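Local coordinates for sensor protein CpxA (Vibrio parahaemolyticus, PDB 3V67) that probably serves as a membrane-bound histidine kinase of a two-component system, of which this chain is the periplasmic sensor domain with a PAS fold, at residues R43-R48 with V67-K72; F59-N64 with L118-F123; N92-R97 with G106-V111; Y99-I104 with K124-P129. One frame throughout, in Å; residues are numbered along the deposited sequence.

Interaction 1. Residues R43-R48 with V67-K72; sequences RVEGNR and VLTTDK
With CG anti to its carbonyl carbon (chi1 -64°) and the chain extended beyond it (chi2 172°), Glu45 sends its carboxylate straight out from the C-terminal part of helix 37-46 to the backbone that follows strand 67-68. Thr69 meets it with OG1 anti to the backbone N (chi1 -171°), the two side chains crossing at about a right angle. Thr69 OG1 donates to the syn lone pair of Glu45 OE1, the modelled 2.3 Å being very short for such a bond. The other oxygen, Glu45 OE2, accepts a weak but nearly straight bond from Thr70 N at 3.3 Å. A water donates both to Glu45 OE1 (2.9 Å) and to Leu68 O, so three bonds, one of them weak, reach the carboxylate of this buried residue. In this PAS fold the contact ties helix 37-46 to the loop that follows strand 67-68, an outermost strand of the sheet within this chain, bonded to strand 57-61 through Leu68 and Phe60. Lys72, bent at chi3, crosses Glu45 obliquely and brings NZ to Glu45 O in a weak bond of 3.4 Å. Lys72 NZ also lies 3.1 Å from Arg48 CD, at the edge of the guanidinium and near its plane. Lys72 NZ and Arg48 NE, 4.2 Å apart, are like charges and probably repel; Arg48 NH1 and NH2 bond the carbonyls of Arg55 and Asp53.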
loop_
_atom_site.group_PDB
_atom_site.type_symbol
_atom_site.label_atom_id
_atom_site.label_comp_id
_atom_site.label_asym_id
_atom_site.label_seq_id
_atom_site.Cartn_x
_atom_site.Cartn_y
_atom_site.Cartn_z
ATOM N N ARG A 43 25.358 -12.698 13.696
ATOM C CA ARG A 43 25.958 -11.836 12.676
ATOM C C ARG A 43 24.936 -10.948 11.970
ATOM O O ARG A 43 25.132 -9.739 11.852
ATOM C CB ARG A 43 26.698 -12.673 11.630
ATOM C CG ARG A 43 28.164 -12.939 11.926
ATOM C CD ARG A 43 28.797 -13.722 10.785
ATOM N NE ARG A 43 30.214 -13.992 10.999
ATOM C CZ ARG A 43 30.946 -14.784 10.221
ATOM N NH1 ARG A 43 30.391 -15.390 9.179
ATOM N NH2 ARG A 43 32.232 -14.976 10.487
ATOM N N VAL A 44 23.859 -11.560 11.490
ATOM C CA VAL A 44 22.812 -10.847 10.765
ATOM C C VAL A 44 22.212 -9.725 11.594
ATOM O O VAL A 44 22.078 -8.595 11.127
ATOM C CB VAL A 44 21.682 -11.805 10.305
ATOM C CG1 VAL A 44 20.405 -11.033 10.010
ATOM C CG2 VAL A 44 22.122 -12.599 9.087
ATOM N N GLU A 45 21.870 -10.037 12.836
ATOM C CA GLU A 45 21.250 -9.051 13.713
ATOM C C GLU A 45 22.274 -8.062 14.270
ATOM O O GLU A 45 21.912 -7.031 14.845
ATOM C CB GLU A 45 20.498 -9.755 14.837
ATOM C CG GLU A 45 19.337 -10.585 14.299
ATOM C CD GLU A 45 18.699 -11.454 15.355
ATOM O OE1 GLU A 45 17.470 -11.336 15.549
ATOM O OE2 GLU A 45 19.424 -12.255 15.986
ATOM N N GLY A 46 23.552 -8.373 14.079
ATOM C CA GLY A 46 24.624 -7.523 14.557
ATOM C C GLY A 46 24.728 -6.197 13.830
ATOM O O GLY A 46 25.288 -5.242 14.362
ATOM N N ASN A 47 24.190 -6.126 12.616
ATOM C CA ASN A 47 24.348 -4.923 11.806
ATOM C C ASN A 47 23.452 -3.746 12.200
ATOM O O ASN A 47 23.583 -2.654 11.644
ATOM C CB ASN A 47 24.216 -5.240 10.314
ATOM C CG ASN A 47 25.564 -5.424 9.640
ATOM O OD1 ASN A 47 26.580 -4.912 10.113
ATOM N ND2 ASN A 47 25.581 -6.154 8.531
ATOM N N ARG A 48 22.554 -3.962 13.158
ATOM C CA ARG A 48 21.711 -2.877 13.663
ATOM C C ARG A 48 22.422 -2.084 14.753
ATOM O O ARG A 48 22.984 -2.659 15.686
ATOM C CB ARG A 48 20.386 -3.414 14.191
ATOM C CG ARG A 48 19.435 -3.866 13.107
ATOM C CD ARG A 48 18.096 -4.242 13.698
ATOM N NE ARG A 48 17.417 -3.092 14.283
ATOM C CZ ARG A 48 16.727 -2.206 13.574
ATOM N NH1 ARG A 48 16.641 -2.344 12.259
ATOM N NH2 ARG A 48 16.127 -1.186 14.172
ATOM N N VAL A 67 9.714 -17.737 17.252
ATOM C CA VAL A 67 10.579 -16.662 16.773
ATOM C C VAL A 67 12.021 -16.911 17.215
ATOM O O VAL A 67 12.274 -17.212 18.380
ATOM C CB VAL A 67 10.114 -15.279 17.297
ATOM C CG1 VAL A 67 11.061 -14.178 16.837
ATOM C CG2 VAL A 67 8.696 -14.982 16.839
ATOM N N LEU A 68 12.962 -16.788 16.283
ATOM C CA LEU A 68 14.370 -17.020 16.582
ATOM C C LEU A 68 15.157 -15.724 16.518
ATOM O O LEU A 68 15.318 -15.141 15.451
ATOM C CB LEU A 68 14.971 -18.012 15.595
ATOM C CG LEU A 68 14.212 -19.318 15.405
ATOM C CD1 LEU A 68 14.935 -20.214 14.412
ATOM C CD2 LEU A 68 14.025 -20.024 16.738
ATOM N N THR A 69 15.657 -15.283 17.667
ATOM C CA THR A 69 16.437 -14.054 17.745
ATOM C C THR A 69 17.262 -14.012 19.021
ATOM O O THR A 69 16.895 -14.629 20.018
ATOM C CB THR A 69 15.522 -12.805 17.665
ATOM O OG1 THR A 69 16.317 -11.619 17.536
ATOM C CG2 THR A 69 14.645 -12.708 18.909
ATOM N N THR A 70 18.387 -13.307 18.973
ATOM C CA THR A 70 19.095 -12.940 20.185
ATOM C C THR A 70 18.350 -11.721 20.686
ATOM O O THR A 70 18.046 -10.838 19.888
ATOM C CB THR A 70 20.552 -12.530 19.883
ATOM O OG1 THR A 70 20.601 -11.123 19.619
ATOM C CG2 THR A 70 21.084 -13.287 18.676
ATOM N N ASP A 71 18.032 -11.646 21.973
ATOM C CA ASP A 71 17.176 -10.548 22.432
ATOM C C ASP A 71 17.683 -9.151 22.047
ATOM O O ASP A 71 18.833 -8.804 22.306
ATOM C CB ASP A 71 16.938 -10.619 23.937
ATOM C CG ASP A 71 15.865 -9.657 24.396
ATOM O OD1 ASP A 71 14.723 -10.106 24.619
ATOM O OD2 ASP A 71 16.158 -8.450 24.518
ATOM N N LYS A 72 16.815 -8.363 21.416
ATOM C CA LYS A 72 17.196 -7.035 20.937
ATOM C C LYS A 72 16.546 -5.895 21.733
ATOM O O LYS A 72 15.423 -6.020 22.229
ATOM C CB LYS A 72 16.907 -6.892 19.435
ATOM C CG LYS A 72 17.958 -6.090 18.665
ATOM C CD LYS A 72 17.710 -6.125 17.162
ATOM C CE LYS A 72 18.813 -6.883 16.433
ATOM N NZ LYS A 72 18.502 -7.071 14.985
HETATM O O HOH W 1 15.052 -12.555 14.467
#

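Interaction 2. Residues F59-N64 with L118-F123; sequences FFSDYN and LMYVGF
Two antiparallel neighbours in the central sheet, strands 57-61 and 115-124, meet here in a regular ladder. Phe59 with Tyr120 and Ser61 with Leu118 are hydrogen-bonded pairs, and Phe60 with Met119 is the non-hydrogen-bonded pair between them. The bonds Phe59 N to Tyr120 O, Tyr120 N to Phe59 O, Ser61 N to Leu118 O and Leu118 N to Ser61 O are all 2.9 Å, yet their geometry differs. At the Ser61-Leu118 pair each donor lies in the carbonyl plane, whereas at Phe59-Tyr120 each stands above it. On the face carrying Phe59, Ser61, Leu118 and Tyr120, the Tyr120 ring runs along the neighbouring strand with Phe59 O and Ser61 N at its edge. Its hydroxyl meets that of Ser61 in a short hydrogen bond, Tyr120 OH to Ser61 OG 2.6 Å; Ser61 OG is placed for it between its own N and carbonyl carbon (chi1 84°). This face of the PAS sheet is covered by helix 75-87, whose Met81 touches both Phe59 and Tyr120. On the other face Phe60 and Met119 lie side by side, pointing the same way, with Phe60 CE1 3.6 Å from Met119 CG. Met119 SD sits obliquely 5.4 Å from the centroid of the Phe60 ring, a Met-aromatic contact beneath helix 14-30. Beyond the ladder Asp62 OD1 accepts from Asn64 N in an Asx turn. Tyr63 then crosses Leu118 at about a right angle, and Leu118 CD1 makes a CH-pi contact over one face of the Tyr63 ring, 3.9 Å from its centroid.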
loop_
_atom_site.group_PDB
_atom_site.type_symbol
_atom_site.label_atom_id
_atom_site.label_comp_id
_atom_site.label_asym_id
_atom_site.label_seq_id
_atom_site.Cartn_x
_atom_site.Cartn_y
_atom_site.Cartn_z
ATOM N N PHE A 59 13.713 -10.544 10.925
ATOM C CA PHE A 59 13.359 -11.527 11.946
ATOM C C PHE A 59 13.365 -12.929 11.346
ATOM O O PHE A 59 13.273 -13.097 10.132
ATOM C CB PHE A 59 11.954 -11.275 12.487
ATOM C CG PHE A 59 11.848 -10.130 13.459
ATOM C CD1 PHE A 59 11.975 -10.342 14.823
ATOM C CD2 PHE A 59 11.565 -8.849 13.011
ATOM C CE1 PHE A 59 11.843 -9.295 15.717
ATOM C CE2 PHE A 59 11.434 -7.798 13.902
ATOM C CZ PHE A 59 11.573 -8.023 15.255
ATOM N N PHE A 60 13.436 -13.934 12.209
ATOM C CA PHE A 60 13.392 -15.318 11.767
ATOM C C PHE A 60 12.457 -16.137 12.640
ATOM O O PHE A 60 12.217 -15.794 13.793
ATOM C CB PHE A 60 14.792 -15.934 11.790
ATOM C CG PHE A 60 15.744 -15.304 10.815
ATOM C CD1 PHE A 60 15.701 -15.645 9.474
ATOM C CD2 PHE A 60 16.679 -14.371 11.237
ATOM C CE1 PHE A 60 16.571 -15.064 8.569
ATOM C CE2 PHE A 60 17.553 -13.793 10.340
ATOM C CZ PHE A 60 17.499 -14.141 9.003
ATOM N N SER A 61 11.932 -17.219 12.080
ATOM C CA SER A 61 11.176 -18.188 12.855
ATOM C C SER A 61 11.360 -19.560 12.233
ATOM O O SER A 61 11.915 -19.677 11.141
ATOM C CB SER A 61 9.691 -17.829 12.890
ATOM O OG SER A 61 9.018 -18.316 11.737
ATOM N N ASP A 62 10.915 -20.599 12.930
ATOM C CA ASP A 62 10.929 -21.934 12.349
ATOM C C ASP A 62 9.554 -22.257 11.776
ATOM O O ASP A 62 8.713 -21.369 11.638
ATOM C CB ASP A 62 11.381 -22.996 13.365
ATOM C CG ASP A 62 10.581 -22.966 14.657
ATOM O OD1 ASP A 62 9.370 -22.664 14.619
ATOM O OD2 ASP A 62 11.171 -23.252 15.721
ATOM N N TYR A 63 9.330 -23.524 11.448
ATOM C CA TYR A 63 8.028 -23.965 10.967
ATOM C C TYR A 63 7.194 -24.555 12.096
ATOM O O TYR A 63 6.310 -25.376 11.856
ATOM C CB TYR A 63 8.187 -24.994 9.851
ATOM C CG TYR A 63 8.651 -24.419 8.534
ATOM C CD1 TYR A 63 7.739 -23.997 7.580
ATOM C CD2 TYR A 63 10.004 -24.302 8.244
ATOM C CE1 TYR A 63 8.160 -23.474 6.370
ATOM C CE2 TYR A 63 10.436 -23.784 7.038
ATOM C CZ TYR A 63 9.511 -23.371 6.106
ATOM O OH TYR A 63 9.942 -22.855 4.910
ATOM N N ASN A 64 7.482 -24.134 13.324
ATOM C CA ASN A 64 6.746 -24.607 14.491
ATOM C C ASN A 64 6.214 -23.466 15.352
ATOM O O ASN A 64 5.773 -23.683 16.482
ATOM C CB ASN A 64 7.612 -25.543 15.339
ATOM C CG ASN A 64 7.819 -26.896 14.689
ATOM O OD1 ASN A 64 6.899 -27.459 14.097
ATOM N ND2 ASN A 64 9.034 -27.421 14.791
ATOM N N LEU A 118 12.132 -19.480 8.303
ATOM C CA LEU A 118 11.333 -18.442 7.669
ATOM C C LEU A 118 11.842 -17.061 8.057
ATOM O O LEU A 118 12.179 -16.811 9.214
ATOM C CB LEU A 118 9.861 -18.602 8.050
ATOM C CG LEU A 118 9.244 -19.938 7.633
ATOM C CD1 LEU A 118 8.074 -20.286 8.528
ATOM C CD2 LEU A 118 8.811 -19.890 6.170
ATOM N N MET A 119 11.896 -16.172 7.073
ATOM C CA MET A 119 12.400 -14.823 7.255
ATOM C C MET A 119 11.256 -13.822 7.191
ATOM O O MET A 119 10.278 -14.008 6.457
ATOM C CB MET A 119 13.441 -14.493 6.181
ATOM C CG MET A 119 14.270 -13.248 6.472
ATOM S SD MET A 119 15.260 -12.707 5.062
ATOM C CE MET A 119 14.061 -11.719 4.179
ATOM N N TYR A 120 11.392 -12.759 7.971
ATOM C CA TYR A 120 10.390 -11.712 8.048
ATOM C C TYR A 120 11.117 -10.377 8.064
ATOM O O TYR A 120 12.307 -10.316 8.381
ATOM C CB TYR A 120 9.581 -11.843 9.336
ATOM C CG TYR A 120 8.978 -13.204 9.602
ATOM C CD1 TYR A 120 7.629 -13.446 9.362
ATOM C CD2 TYR A 120 9.746 -14.240 10.126
ATOM C CE1 TYR A 120 7.066 -14.684 9.619
ATOM C CE2 TYR A 120 9.192 -15.486 10.380
ATOM C CZ TYR A 120 7.854 -15.701 10.127
ATOM O OH TYR A 120 7.299 -16.934 10.381
ATOM N N VAL A 121 10.405 -9.307 7.732
ATOM C CA VAL A 121 10.988 -7.971 7.769
ATOM C C VAL A 121 10.054 -6.995 8.475
ATOM O O VAL A 121 8.896 -6.840 8.092
ATOM C CB VAL A 121 11.318 -7.445 6.350
ATOM C CG1 VAL A 121 11.859 -6.031 6.422
ATOM C CG2 VAL A 121 12.317 -8.354 5.657
ATOM N N GLY A 122 10.564 -6.349 9.517
ATOM C CA GLY A 122 9.826 -5.327 10.228
ATOM C C GLY A 122 10.357 -3.961 9.851
ATOM O O GLY A 122 11.551 -3.792 9.627
ATOM N N PHE A 123 9.466 -2.984 9.766
ATOM C CA PHE A 123 9.857 -1.634 9.388
ATOM C C PHE A 123 8.748 -0.666 9.747
ATOM O O PHE A 123 7.584 -0.932 9.474
ATOM C CB PHE A 123 10.169 -1.558 7.889
ATOM C CG PHE A 123 9.083 -2.112 7.008
ATOM C CD1 PHE A 123 8.091 -1.286 6.503
ATOM C CD2 PHE A 123 9.062 -3.456 6.674
ATOM C CE1 PHE A 123 7.092 -1.794 5.690
ATOM C CE2 PHE A 123 8.066 -3.971 5.861
ATOM C CZ PHE A 123 7.082 -3.138 5.368
#

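Interaction 3. Residues N92-R97 with G106-V111; sequences NKPKQR and GPVPIV
Pro94 and Val108 cross at about a right angle, the pyrrolidine tip of one reaching a methyl of the other: Pro94 CG lies 4.2 Å from Val108 CG1. That methyl is anti to the carbonyl carbon (chi1 -64°). Closer still, Pro94 CG stands 3.4 Å from Pro107 O, so the proline ring rests mainly against backbone. Just beyond it strands 95-99 and 102-112, a beta hairpin, form the antiparallel hydrogen-bonded pair Lys95-Gly106. Gly106 N points almost along the axis of the Lys95 carbonyl, 2.9 Å from Lys95 O, while Lys95 N reaches Gly106 O from above the carbonyl plane at 3.0 Å. A water donates to Gly106 O and Lys93 O and accepts weakly from Lys95 N, bridging the loop before strand 95-99 to strand 102-112. Gly106 adopts backbone angles (phi 153°, psi -172°) at which a CB would jam against the preceding carbonyl oxygen, and a cis peptide joins it to Pro107. Lys95, bent at chi2, carries NZ away to a salt bridge with Asp11 of strand 10-11. Helix 14-30 covers the crossing through Tyr17 on Pro94 and Ile20 on Val108, while Pro107 packs on Leu118 and Tyr120 of strand 115-124.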
loop_
_atom_site.group_PDB
_atom_site.type_symbol
_atom_site.label_atom_id
_atom_site.label_comp_id
_atom_site.label_asym_id
_atom_site.label_seq_id
_atom_site.Cartn_x
_atom_site.Cartn_y
_atom_site.Cartn_z
ATOM N N ASN A 92 2.336 -20.195 2.986
ATOM C CA ASN A 92 2.745 -20.167 1.588
ATOM C C ASN A 92 2.444 -18.825 0.920
ATOM O O ASN A 92 2.880 -18.572 -0.205
ATOM C CB ASN A 92 2.085 -21.313 0.818
ATOM C CG ASN A 92 2.750 -21.578 -0.518
ATOM O OD1 ASN A 92 3.812 -22.197 -0.584
ATOM N ND2 ASN A 92 2.122 -21.116 -1.595
ATOM N N LYS A 93 1.699 -17.971 1.617
ATOM C CA LYS A 93 1.403 -16.631 1.121
ATOM C C LYS A 93 1.916 -15.557 2.075
ATOM O O LYS A 93 1.366 -15.367 3.159
ATOM C CB LYS A 93 -0.100 -16.450 0.895
ATOM C CG LYS A 93 -0.918 -17.686 1.180
ATOM C CD LYS A 93 -1.446 -18.310 -0.095
ATOM C CE LYS A 93 -2.660 -17.558 -0.618
ATOM N NZ LYS A 93 -3.809 -17.629 0.331
ATOM N N PRO A 94 2.984 -14.856 1.674
ATOM C CA PRO A 94 3.519 -13.736 2.454
ATOM C C PRO A 94 2.530 -12.582 2.500
ATOM O O PRO A 94 1.972 -12.201 1.471
ATOM C CB PRO A 94 4.763 -13.321 1.663
ATOM C CG PRO A 94 5.129 -14.527 0.862
ATOM C CD PRO A 94 3.822 -15.165 0.506
ATOM N N LYS A 95 2.312 -12.041 3.693
ATOM C CA LYS A 95 1.419 -10.908 3.873
ATOM C C LYS A 95 2.096 -9.891 4.777
ATOM O O LYS A 95 3.212 -10.115 5.247
ATOM C CB LYS A 95 0.101 -11.362 4.506
ATOM C CG LYS A 95 -0.701 -12.350 3.669
ATOM C CD LYS A 95 -1.337 -11.677 2.462
ATOM C CE LYS A 95 -2.209 -12.655 1.690
ATOM N NZ LYS A 95 -2.900 -12.008 0.545
ATOM N N GLN A 96 1.424 -8.770 5.017
ATOM C CA GLN A 96 1.919 -7.794 5.979
ATOM C C GLN A 96 0.831 -7.329 6.945
ATOM O O GLN A 96 -0.343 -7.254 6.585
ATOM C CB GLN A 96 2.581 -6.605 5.277
ATOM C CG GLN A 96 1.652 -5.788 4.397
ATOM C CD GLN A 96 2.375 -4.652 3.693
ATOM O OE1 GLN A 96 3.596 -4.677 3.545
ATOM N NE2 GLN A 96 1.622 -3.648 3.259
ATOM N N ARG A 97 1.236 -7.033 8.177
ATOM C CA ARG A 97 0.324 -6.551 9.210
ATOM C C ARG A 97 0.892 -5.306 9.883
ATOM O O ARG A 97 2.098 -5.214 10.113
ATOM C CB ARG A 97 0.082 -7.630 10.267
ATOM C CG ARG A 97 -0.920 -8.701 9.863
ATOM C CD ARG A 97 -1.090 -9.738 10.967
ATOM N NE ARG A 97 -2.394 -10.389 10.908
ATOM C CZ ARG A 97 -2.645 -11.509 10.239
ATOM N NH1 ARG A 97 -1.677 -12.113 9.563
ATOM N NH2 ARG A 97 -3.866 -12.027 10.246
ATOM N N GLY A 106 5.913 -11.001 5.864
ATOM C CA GLY A 106 6.445 -12.352 5.771
ATOM C C GLY A 106 5.353 -13.407 5.835
ATOM O O GLY A 106 4.167 -13.082 5.798
ATOM N N PRO A 107 5.744 -14.686 5.931
ATOM C CA PRO A 107 7.135 -15.135 5.937
ATOM C C PRO A 107 7.611 -15.456 4.532
ATOM O O PRO A 107 6.779 -15.690 3.653
ATOM C CB PRO A 107 7.055 -16.435 6.732
ATOM C CG PRO A 107 5.725 -16.997 6.359
ATOM C CD PRO A 107 4.811 -15.799 6.188
ATOM N N VAL A 108 8.926 -15.476 4.327
ATOM C CA VAL A 108 9.492 -16.053 3.108
ATOM C C VAL A 108 10.471 -17.155 3.497
ATOM O O VAL A 108 11.223 -17.003 4.453
ATOM C CB VAL A 108 10.194 -14.999 2.208
ATOM C CG1 VAL A 108 9.182 -13.982 1.693
ATOM C CG2 VAL A 108 11.328 -14.303 2.945
ATOM N N PRO A 109 10.451 -18.280 2.772
ATOM C CA PRO A 109 11.349 -19.380 3.139
ATOM C C PRO A 109 12.817 -18.986 3.031
ATOM O O PRO A 109 13.181 -18.193 2.166
ATOM C CB PRO A 109 11.011 -20.467 2.117
ATOM C CG PRO A 109 10.351 -19.747 0.983
ATOM C CD PRO A 109 9.613 -18.612 1.608
ATOM N N ILE A 110 13.644 -19.527 3.918
ATOM C CA ILE A 110 15.076 -19.271 3.868
ATOM C C ILE A 110 15.843 -20.482 4.383
ATOM O O ILE A 110 15.347 -21.229 5.218
ATOM C CB ILE A 110 15.460 -17.997 4.661
ATOM C CG1 ILE A 110 16.851 -17.499 4.251
ATOM C CG2 ILE A 110 15.373 -18.239 6.165
ATOM C CD1 ILE A 110 17.254 -16.184 4.897
ATOM N N VAL A 111 17.044 -20.693 3.858
ATOM C CA VAL A 111 17.875 -21.795 4.315
ATOM C C VAL A 111 19.164 -21.261 4.918
ATOM O O VAL A 111 19.990 -20.664 4.221
ATOM C CB VAL A 111 18.215 -22.775 3.177
ATOM C CG1 VAL A 111 19.177 -23.844 3.673
ATOM C CG2 VAL A 111 16.946 -23.405 2.617
HETATM O O HOH W 2 1.935 -14.259 5.539
#

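Interaction 4. Residues Y99-I104 with K124-P129; sequences YGRYMI and KWNEPP
A type II' beta turn from Tyr99 to Tyr102, with Gly100 at positive phi, links strands 95-99 and 102-112 of the PAS sheet, and the chain leaving strand 115-124 runs past it. Arg101, in this turn, reaches along that departing chain. Its CB lies 3.8 Å from Trp125 O; CG, anti to the carbonyl carbon, is slightly farther from the same oxygen, and after the bend at chi2 (-87°) CD closes to 3.4 Å from Trp125 O. Next, Arg101 NE faces Glu127 OE2 across 3.9 Å in a long salt bridge, the guanidinium and carboxylate planes being 82° apart. At the tip Arg101 NH1 comes near Asn126 OD1, the amide plane again steeply inclined to the guanidinium. The Arg101-Glu127 pair, long and between exposed residues, is probably weakened by solvent. The backbone gives the firmer link: Trp125 N points nearly along the Arg101 carbonyl axis in a very short, almost straight hydrogen bond to Arg101 O, 2.4 Å as modelled. Beside it Tyr102 and Lys124 form an antiparallel non-hydrogen-bonded pair. Met103, bent at chi2 and chi3, lies alongside Trp125 and sets its CE methyl over one indole face, 4.0 Å from the centroid of the five-membered ring.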
loop_
_atom_site.group_PDB
_atom_site.type_symbol
_atom_site.label_atom_id
_atom_site.label_comp_id
_atom_site.label_asym_id
_atom_site.label_seq_id
_atom_site.Cartn_x
_atom_site.Cartn_y
_atom_site.Cartn_z
ATOM N N TYR A 99 1.330 -2.944 13.090
ATOM C CA TYR A 99 1.295 -2.892 14.546
ATOM C C TYR A 99 1.630 -1.480 15.010
ATOM O O TYR A 99 2.800 -1.129 15.173
ATOM C CB TYR A 99 2.285 -3.896 15.137
ATOM C CG TYR A 99 1.911 -5.336 14.872
ATOM C CD1 TYR A 99 1.149 -6.052 15.787
ATOM C CD2 TYR A 99 2.308 -5.976 13.704
ATOM C CE1 TYR A 99 0.798 -7.361 15.551
ATOM C CE2 TYR A 99 1.962 -7.286 13.459
ATOM C CZ TYR A 99 1.207 -7.976 14.386
ATOM O OH TYR A 99 0.855 -9.287 14.147
ATOM N N GLY A 100 0.595 -0.671 15.215
ATOM C CA GLY A 100 0.780 0.739 15.499
ATOM C C GLY A 100 1.321 1.437 14.267
ATOM O O GLY A 100 0.583 1.719 13.325
ATOM N N ARG A 101 2.620 1.704 14.272
ATOM C CA ARG A 101 3.282 2.316 13.129
ATOM C C ARG A 101 4.349 1.378 12.581
ATOM O O ARG A 101 5.130 1.756 11.708
ATOM C CB ARG A 101 3.916 3.650 13.529
ATOM C CG ARG A 101 2.919 4.766 13.811
ATOM C CD ARG A 101 2.548 5.520 12.543
ATOM N NE ARG A 101 1.718 6.690 12.824
ATOM C CZ ARG A 101 2.194 7.884 13.165
ATOM N NH1 ARG A 101 3.503 8.072 13.274
ATOM N NH2 ARG A 101 1.363 8.890 13.401
ATOM N N TYR A 102 4.377 0.152 13.096
ATOM C CA TYR A 102 5.395 -0.819 12.709
ATOM C C TYR A 102 4.812 -1.939 11.854
ATOM O O TYR A 102 4.112 -2.816 12.355
ATOM C CB TYR A 102 6.064 -1.404 13.952
ATOM C CG TYR A 102 7.358 -2.139 13.682
ATOM C CD1 TYR A 102 8.484 -1.459 13.234
ATOM C CD2 TYR A 102 7.460 -3.509 13.891
ATOM C CE1 TYR A 102 9.670 -2.123 12.992
ATOM C CE2 TYR A 102 8.645 -4.182 13.653
ATOM C CZ TYR A 102 9.746 -3.484 13.203
ATOM O OH TYR A 102 10.930 -4.146 12.965
ATOM N N MET A 103 5.106 -1.900 10.559
ATOM C CA MET A 103 4.638 -2.921 9.630
ATOM C C MET A 103 5.539 -4.152 9.660
ATOM O O MET A 103 6.761 -4.039 9.761
ATOM C CB MET A 103 4.595 -2.363 8.206
ATOM C CG MET A 103 3.959 -3.302 7.195
ATOM S SD MET A 103 2.161 -3.270 7.285
ATOM C CE MET A 103 1.829 -1.716 6.471
ATOM N N ILE A 104 4.932 -5.328 9.567
ATOM C CA ILE A 104 5.686 -6.572 9.529
ATOM C C ILE A 104 5.260 -7.434 8.351
ATOM O O ILE A 104 4.071 -7.708 8.172
ATOM C CB ILE A 104 5.519 -7.363 10.830
ATOM C CG1 ILE A 104 6.300 -6.681 11.955
ATOM C CG2 ILE A 104 5.987 -8.796 10.643
ATOM C CD1 ILE A 104 6.253 -7.418 13.260
ATOM N N LYS A 124 9.103 0.454 10.366
ATOM C CA LYS A 124 8.090 1.422 10.765
ATOM C C LYS A 124 7.440 2.068 9.544
ATOM O O LYS A 124 8.103 2.373 8.550
ATOM C CB LYS A 124 8.646 2.468 11.737
ATOM C CG LYS A 124 9.401 3.617 11.095
ATOM C CD LYS A 124 8.858 4.956 11.583
ATOM C CE LYS A 124 8.862 5.044 13.103
ATOM N NZ LYS A 124 8.225 6.299 13.587
ATOM N N TRP A 125 6.129 2.251 9.627
ATOM C CA TRP A 125 5.346 2.724 8.500
ATOM C C TRP A 125 4.742 4.083 8.834
ATOM O O TRP A 125 3.972 4.209 9.785
ATOM C CB TRP A 125 4.251 1.706 8.191
ATOM C CG TRP A 125 3.676 1.835 6.834
ATOM C CD1 TRP A 125 4.349 1.737 5.648
ATOM C CD2 TRP A 125 2.310 2.072 6.499
ATOM N NE1 TRP A 125 3.486 1.908 4.595
ATOM C CE2 TRP A 125 2.220 2.103 5.093
ATOM C CE3 TRP A 125 1.144 2.251 7.253
ATOM C CZ2 TRP A 125 1.020 2.326 4.424
ATOM C CZ3 TRP A 125 -0.048 2.468 6.585
ATOM C CH2 TRP A 125 -0.103 2.499 5.189
ATOM N N ASN A 126 5.093 5.096 8.046
ATOM C CA ASN A 126 4.770 6.478 8.400
ATOM C C ASN A 126 3.600 7.142 7.691
ATOM O O ASN A 126 3.788 8.142 6.996
ATOM C CB ASN A 126 6.004 7.368 8.283
ATOM C CG ASN A 126 6.947 7.194 9.443
ATOM O OD1 ASN A 126 6.540 7.240 10.603
ATOM N ND2 ASN A 126 8.216 6.980 9.138
ATOM N N GLU A 127 2.408 6.597 7.944
ATOM C CA GLU A 127 1.103 7.225 7.686
ATOM C C GLU A 127 1.103 8.415 6.729
ATOM O O GLU A 127 1.511 9.516 7.102
ATOM C CB GLU A 127 0.454 7.638 9.012
ATOM C CG GLU A 127 -1.028 7.958 8.903
ATOM C CD GLU A 127 -1.879 7.076 9.797
ATOM O OE1 GLU A 127 -2.676 6.275 9.263
ATOM O OE2 GLU A 127 -1.749 7.180 11.036
ATOM N N PRO A 128 0.618 8.194 5.501
ATOM C CA PRO A 128 0.702 9.139 4.383
ATOM C C PRO A 128 0.085 10.493 4.703
ATOM O O PRO A 128 -0.872 10.558 5.479
ATOM C CB PRO A 128 -0.115 8.453 3.285
ATOM C CG PRO A 128 -0.149 7.016 3.661
ATOM C CD PRO A 128 -0.172 7.001 5.154
ATOM N N PRO A 129 0.632 11.565 4.108
ATOM C CA PRO A 129 0.025 12.891 4.230
ATOM C C PRO A 129 -1.405 12.814 3.722
ATOM O O PRO A 129 -1.635 12.280 2.635
ATOM C CB PRO A 129 0.882 13.760 3.305
ATOM C CG PRO A 129 1.578 12.796 2.390
ATOM C CD PRO A 129 1.793 11.564 3.204
#

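Overall arrangement
All four contacts reach one antiparallel sheet, with interaction 2 nearest the centre of the chain. Interaction 2 is the buried one, a full ladder with aromatic and aliphatic side chains on both faces; the others are partly buried. Interaction 1 joins it through strand 57-61, where Phe60 O probably accepts from Leu68 N, and is the one built on a buried carboxylate; waters bridge both it and interaction 3. Interactions 3 and 4 share strand 102-112 and lie on the two ends of its hairpin with 95-99: prolines and a glycine at one, an exposed ion pair and indole at the other. Interactions 1 and 4, centres about 22 Å apart, both also touch the second subunit.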